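Local coordinates for protein beta-galactosidase/beta-glucuronidase (Faecalibacterium prausnitzii L2-6, PDB 6MVF) that binds flavin mononucleotide and is a glycoside hydrolase family 2 enzyme, a beta-glucuronidase that probably cleaves terminal beta-linked sugars, at residues E141-F153 and P359-H373. Sequence-based numbering, arbitrary orientation.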
loop_
_atom_site.group_PDB
_atom_site.type_symbol
_atom_site.label_atom_id
_atom_site.label_comp_id
_atom_site.label_asym_id
_atom_site.label_seq_id
_atom_site.Cartn_x
_atom_site.Cartn_y
_atom_site.Cartn_z
ATOM N N GLU A 141 12.106 -39.579 4.906
ATOM C CA GLU A 141 12.958 -40.743 5.113
ATOM C C GLU A 141 13.566 -41.202 3.794
ATOM O O GLU A 141 12.985 -41.002 2.718
ATOM C CB GLU A 141 12.152 -41.885 5.741
ATOM C CG GLU A 141 11.905 -41.717 7.241
ATOM C CD GLU A 141 10.809 -42.631 7.800
ATOM O OE1 GLU A 141 9.644 -42.614 7.292
ATOM O OE2 GLU A 141 11.124 -43.359 8.770
ATOM N N ASP A 142 14.750 -41.820 3.889
ATOM C CA ASP A 142 15.407 -42.448 2.739
ATOM C C ASP A 142 14.547 -43.573 2.150
ATOM O O ASP A 142 13.719 -44.173 2.839
ATOM C CB ASP A 142 16.767 -42.994 3.177
ATOM C CG ASP A 142 17.727 -43.212 2.020
ATOM O OD1 ASP A 142 17.359 -42.940 0.853
ATOM O OD2 ASP A 142 18.869 -43.647 2.291
ATOM N N THR A 143 14.709 -43.838 0.858
ATOM C CA THR A 143 14.050 -44.955 0.192
ATOM C C THR A 143 14.999 -45.516 -0.851
ATOM O O THR A 143 15.944 -44.837 -1.264
ATOM C CB THR A 143 12.735 -44.582 -0.512
ATOM O OG1 THR A 143 13.016 -44.128 -1.841
ATOM C CG2 THR A 143 11.941 -43.521 0.247
ATOM N N PRO A 144 14.775 -46.750 -1.304
ATOM C CA PRO A 144 15.672 -47.312 -2.336
ATOM C C PRO A 144 15.770 -46.484 -3.615
ATOM O O PRO A 144 16.800 -46.553 -4.294
ATOM C CB PRO A 144 15.063 -48.695 -2.605
ATOM C CG PRO A 144 14.422 -49.070 -1.307
ATOM C CD PRO A 144 13.903 -47.780 -0.707
ATOM N N SER A 145 14.748 -45.695 -3.958
ATOM C CA SER A 145 14.760 -44.893 -5.176
ATOM C C SER A 145 14.990 -43.401 -4.939
ATOM O O SER A 145 14.960 -42.629 -5.900
ATOM C CB SER A 145 13.448 -45.079 -5.938
ATOM O OG SER A 145 12.352 -44.587 -5.183
ATOM N N MET A 146 15.236 -42.970 -3.703
ATOM C CA MET A 146 15.197 -41.548 -3.377
ATOM C C MET A 146 16.516 -40.844 -3.663
ATOM O O MET A 146 17.591 -41.351 -3.343
ATOM C CB MET A 146 14.841 -41.357 -1.903
ATOM C CG MET A 146 14.745 -39.901 -1.472
ATOM S SD MET A 146 13.466 -38.990 -2.380
ATOM C CE MET A 146 12.007 -39.930 -1.899
ATOM N N TYR A 147 16.422 -39.661 -4.270
ATOM C CA TYR A 147 17.455 -38.636 -4.216
ATOM C C TYR A 147 16.838 -37.344 -3.705
ATOM O O TYR A 147 15.679 -37.051 -4.027
ATOM C CB TYR A 147 18.068 -38.361 -5.577
ATOM C CG TYR A 147 18.832 -39.502 -6.173
ATOM C CD1 TYR A 147 20.196 -39.602 -5.981
ATOM C CD2 TYR A 147 18.196 -40.459 -6.964
ATOM C CE1 TYR A 147 20.917 -40.619 -6.534
ATOM C CE2 TYR A 147 18.907 -41.480 -7.535
ATOM C CZ TYR A 147 20.280 -41.556 -7.317
ATOM O OH TYR A 147 21.036 -42.562 -7.869
ATOM N N PRO A 148 17.576 -36.543 -2.922
ATOM C CA PRO A 148 18.939 -36.769 -2.406
ATOM C C PRO A 148 19.003 -37.813 -1.294
ATOM O O PRO A 148 18.005 -38.040 -0.614
ATOM C CB PRO A 148 19.347 -35.395 -1.847
ATOM C CG PRO A 148 18.046 -34.744 -1.460
ATOM C CD PRO A 148 17.028 -35.242 -2.486
ATOM N N ALA A 149 20.162 -38.441 -1.112
ATOM C CA ALA A 149 20.304 -39.421 -0.045
ATOM C C ALA A 149 21.587 -39.189 0.735
ATOM O O ALA A 149 21.619 -39.383 1.954
ATOM C CB ALA A 149 20.262 -40.836 -0.612
ATOM N N SER A 150 22.639 -38.755 0.048
ATOM C CA SER A 150 23.928 -38.482 0.673
ATOM C C SER A 150 24.390 -37.096 0.234
ATOM O O SER A 150 24.788 -36.907 -0.920
ATOM C CB SER A 150 24.955 -39.552 0.299
ATOM O OG SER A 150 26.175 -39.323 0.985
ATOM N N ALA A 151 24.345 -36.129 1.146
ATOM C CA ALA A 151 24.711 -34.768 0.783
ATOM C C ALA A 151 25.014 -33.959 2.036
ATOM O O ALA A 151 24.609 -34.309 3.145
ATOM C CB ALA A 151 23.607 -34.094 -0.038
ATOM N N ASP A 152 25.741 -32.864 1.830
ATOM C CA ASP A 152 26.119 -31.943 2.900
ATOM C C ASP A 152 25.077 -30.834 3.015
ATOM O O ASP A 152 25.354 -29.666 2.756
ATOM C CB ASP A 152 27.509 -31.369 2.629
ATOM C CG ASP A 152 28.006 -30.435 3.741
ATOM O OD1 ASP A 152 27.810 -30.760 4.924
ATOM O OD2 ASP A 152 28.625 -29.391 3.436
ATOM N N PHE A 153 23.855 -31.226 3.364
ATOM C CA PHE A 153 22.789 -30.273 3.652
ATOM C C PHE A 153 21.574 -31.042 4.129
ATOM O O PHE A 153 21.353 -32.194 3.737
ATOM C CB PHE A 153 22.418 -29.360 2.450
ATOM C CG PHE A 153 21.690 -30.052 1.317
ATOM C CD1 PHE A 153 22.393 -30.697 0.309
ATOM C CD2 PHE A 153 20.305 -30.011 1.231
ATOM C CE1 PHE A 153 21.728 -31.321 -0.758
ATOM C CE2 PHE A 153 19.629 -30.633 0.171
ATOM C CZ PHE A 153 20.345 -31.296 -0.821
ATOM N N PRO A 359 18.753 -33.055 -7.710
ATOM C CA PRO A 359 19.610 -33.567 -6.621
ATOM C C PRO A 359 20.173 -34.963 -6.869
ATOM O O PRO A 359 20.172 -35.802 -5.972
ATOM C CB PRO A 359 18.671 -33.562 -5.409
ATOM C CG PRO A 359 17.329 -33.787 -6.009
ATOM C CD PRO A 359 17.327 -33.125 -7.366
ATOM N N PHE A 360 20.650 -35.223 -8.082
ATOM C CA PHE A 360 21.401 -36.438 -8.414
ATOM C C PHE A 360 22.825 -36.267 -7.875
ATOM O O PHE A 360 23.749 -35.839 -8.574
ATOM C CB PHE A 360 21.357 -36.645 -9.923
ATOM C CG PHE A 360 21.896 -37.960 -10.384
ATOM C CD1 PHE A 360 22.051 -39.017 -9.495
ATOM C CD2 PHE A 360 22.268 -38.131 -11.726
ATOM C CE1 PHE A 360 22.555 -40.231 -9.937
ATOM C CE2 PHE A 360 22.779 -39.334 -12.177
ATOM C CZ PHE A 360 22.924 -40.387 -11.288
ATOM N N ILE A 361 23.006 -36.584 -6.593
ATOM C CA ILE A 361 24.159 -36.099 -5.843
ATOM C C ILE A 361 24.904 -37.242 -5.153
ATOM O O ILE A 361 24.292 -38.136 -4.555
ATOM C CB ILE A 361 23.722 -35.027 -4.818
ATOM C CG1 ILE A 361 24.926 -34.419 -4.094
ATOM C CG2 ILE A 361 22.718 -35.589 -3.838
ATOM C CD1 ILE A 361 24.703 -32.964 -3.682
ATOM N N SER A 362 26.240 -37.204 -5.258
ATOM C CA SER A 362 27.192 -37.913 -4.397
ATOM C C SER A 362 27.356 -39.398 -4.695
ATOM O O SER A 362 28.470 -39.844 -4.979
ATOM C CB SER A 362 26.821 -37.769 -2.924
ATOM O OG SER A 362 27.357 -36.589 -2.374
ATOM N N VAL A 363 26.269 -40.164 -4.595
ATOM C CA VAL A 363 26.304 -41.624 -4.531
ATOM C C VAL A 363 25.260 -42.167 -5.491
ATOM O O VAL A 363 24.056 -42.010 -5.258
ATOM C CB VAL A 363 26.031 -42.149 -3.115
ATOM C CG1 VAL A 363 25.846 -43.660 -3.157
ATOM C CG2 VAL A 363 27.142 -41.731 -2.144
ATOM N N PHE A 364 25.708 -42.825 -6.551
ATOM C CA PHE A 364 24.768 -43.427 -7.484
ATOM C C PHE A 364 24.077 -44.613 -6.827
ATOM O O PHE A 364 24.727 -45.458 -6.199
ATOM C CB PHE A 364 25.486 -43.869 -8.755
ATOM C CG PHE A 364 24.600 -44.583 -9.715
ATOM C CD1 PHE A 364 23.728 -43.872 -10.529
ATOM C CD2 PHE A 364 24.622 -45.968 -9.800
ATOM C CE1 PHE A 364 22.902 -44.529 -11.420
ATOM C CE2 PHE A 364 23.792 -46.629 -10.685
ATOM C CZ PHE A 364 22.929 -45.909 -11.498
ATOM N N LYS A 365 22.753 -44.657 -6.957
ATOM C CA LYS A 365 21.919 -45.753 -6.476
ATOM C C LYS A 365 21.454 -46.590 -7.665
ATOM O O LYS A 365 20.800 -46.067 -8.578
ATOM C CB LYS A 365 20.698 -45.224 -5.723
ATOM C CG LYS A 365 20.943 -44.630 -4.373
ATOM C CD LYS A 365 19.591 -44.327 -3.734
ATOM C CE LYS A 365 19.743 -43.839 -2.318
ATOM N NZ LYS A 365 18.420 -43.459 -1.779
ATOM N N SER A 366 21.747 -47.891 -7.629
ATOM C CA SER A 366 21.373 -48.820 -8.690
ATOM C C SER A 366 19.880 -49.142 -8.652
ATOM O O SER A 366 19.202 -48.987 -7.634
ATOM C CB SER A 366 22.162 -50.116 -8.559
ATOM O OG SER A 366 21.889 -50.698 -7.297
ATOM N N GLY A 367 19.372 -49.608 -9.788
ATOM C CA GLY A 367 17.978 -49.986 -9.879
ATOM C C GLY A 367 17.169 -49.231 -10.913
ATOM O O GLY A 367 17.562 -48.146 -11.352
ATOM N N LYS A 368 16.030 -49.811 -11.314
ATOM C CA LYS A 368 15.118 -49.141 -12.233
ATOM C C LYS A 368 14.357 -48.015 -11.551
ATOM O O LYS A 368 14.085 -46.991 -12.184
ATOM C CB LYS A 368 14.120 -50.131 -12.829
ATOM C CG LYS A 368 13.180 -49.493 -13.838
ATOM C CD LYS A 368 12.224 -50.497 -14.454
ATOM C CE LYS A 368 11.286 -51.107 -13.410
ATOM N NZ LYS A 368 11.259 -52.606 -13.486
ATOM N N ASP A 369 14.014 -48.178 -10.270
ATOM C CA ASP A 369 13.214 -47.167 -9.586
ATOM C C ASP A 369 14.034 -45.914 -9.280
ATOM O O ASP A 369 13.531 -44.793 -9.412
ATOM C CB ASP A 369 12.595 -47.766 -8.321
ATOM C CG ASP A 369 11.357 -48.617 -8.632
ATOM O OD1 ASP A 369 10.975 -48.692 -9.820
ATOM O OD2 ASP A 369 10.763 -49.200 -7.699
ATOM N N ALA A 370 15.302 -46.078 -8.898
ATOM C CA ALA A 370 16.180 -44.920 -8.745
ATOM C C ALA A 370 16.480 -44.256 -10.085
ATOM O O ALA A 370 16.645 -43.029 -10.144
ATOM C CB ALA A 370 17.490 -45.325 -8.057
ATOM N N HIS A 371 16.591 -45.048 -11.159
ATOM C CA HIS A 371 16.717 -44.469 -12.494
ATOM C C HIS A 371 15.456 -43.699 -12.861
ATOM O O HIS A 371 15.527 -42.588 -13.395
ATOM C CB HIS A 371 17.012 -45.564 -13.533
ATOM C CG HIS A 371 17.158 -45.059 -14.941
ATOM N ND1 HIS A 371 16.125 -45.088 -15.857
ATOM C CD2 HIS A 371 18.221 -44.528 -15.600
ATOM C CE1 HIS A 371 16.538 -44.592 -17.013
ATOM N NE2 HIS A 371 17.806 -44.244 -16.884
ATOM N N THR A 372 14.291 -44.263 -12.552
ATOM C CA THR A 372 13.045 -43.577 -12.852
ATOM C C THR A 372 12.909 -42.286 -12.045
ATOM O O THR A 372 12.487 -41.259 -12.589
ATOM C CB THR A 372 11.874 -44.523 -12.610
ATOM O OG1 THR A 372 11.902 -45.537 -13.621
ATOM C CG2 THR A 372 10.528 -43.772 -12.655
ATOM N N HIS A 373 13.282 -42.303 -10.762
ATOM C CA HIS A 373 13.271 -41.065 -9.987
ATOM C C HIS A 373 14.069 -39.963 -10.684
ATOM O O HIS A 373 13.574 -38.845 -10.869
ATOM C CB HIS A 373 13.825 -41.310 -8.583
ATOM C CG HIS A 373 13.965 -40.065 -7.755
ATOM N ND1 HIS A 373 13.117 -39.771 -6.707
ATOM C CD2 HIS A 373 14.872 -39.057 -7.797
ATOM C CE1 HIS A 373 13.483 -38.627 -6.153
ATOM N NE2 HIS A 373 14.547 -38.174 -6.795
HETATM O O HOH W 1 20.028 -43.303 -10.167
HETATM O O HOH W 2 22.502 -38.835 -2.951
#
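The irregular loop 141-153 runs over the loop 359-367 and the start of helix 368-385, closest where the CA atoms of Ser145 and Ala370 lie 3.8 Å apart. Lys365, extended beyond CG, slides past the Tyr147 ring and delivers its ammonium group to three oxygens: OD1 of Asp142, in a salt bridge on the syn lone pair, and the carbonyls of Thr143 and Met146, with NZ 2.8 Å from Met146 O. Thr143 O also accepts Met146 N across a type I turn, so the lysine braces that turn. An alanine in place of Lys365 would probably leave Asp142 without its countercharge and Met146 O without this donor, while Thr143 O would keep the turn bond from Met146 N. The contact joins the sugar-binding domain of this family 2 glycosidase to its TIM barrel, on the loop that follows barrel strand 353-357. Tyr147 buries the most surface against the other segment: with CG anti to the carbonyl carbon (chi1 -65°) its ring points into 359-373, carrying OH to Lys365 N, from which it accepts a nearly straight bond (2.9 Å, 162°), and to a water at 2.6 Å. Phe360 turns its edge to one face of this ring, planes at 81°, while His373, whose ND1 is hydrogen-bonded to Glu113, brings CD2 to the ring's edge, 3.7 Å from Tyr147 CD2. Beyond a cis peptide, Pro148 lays its ring against Pro359 and the CG2 methyl of Ile361, an apolar patch.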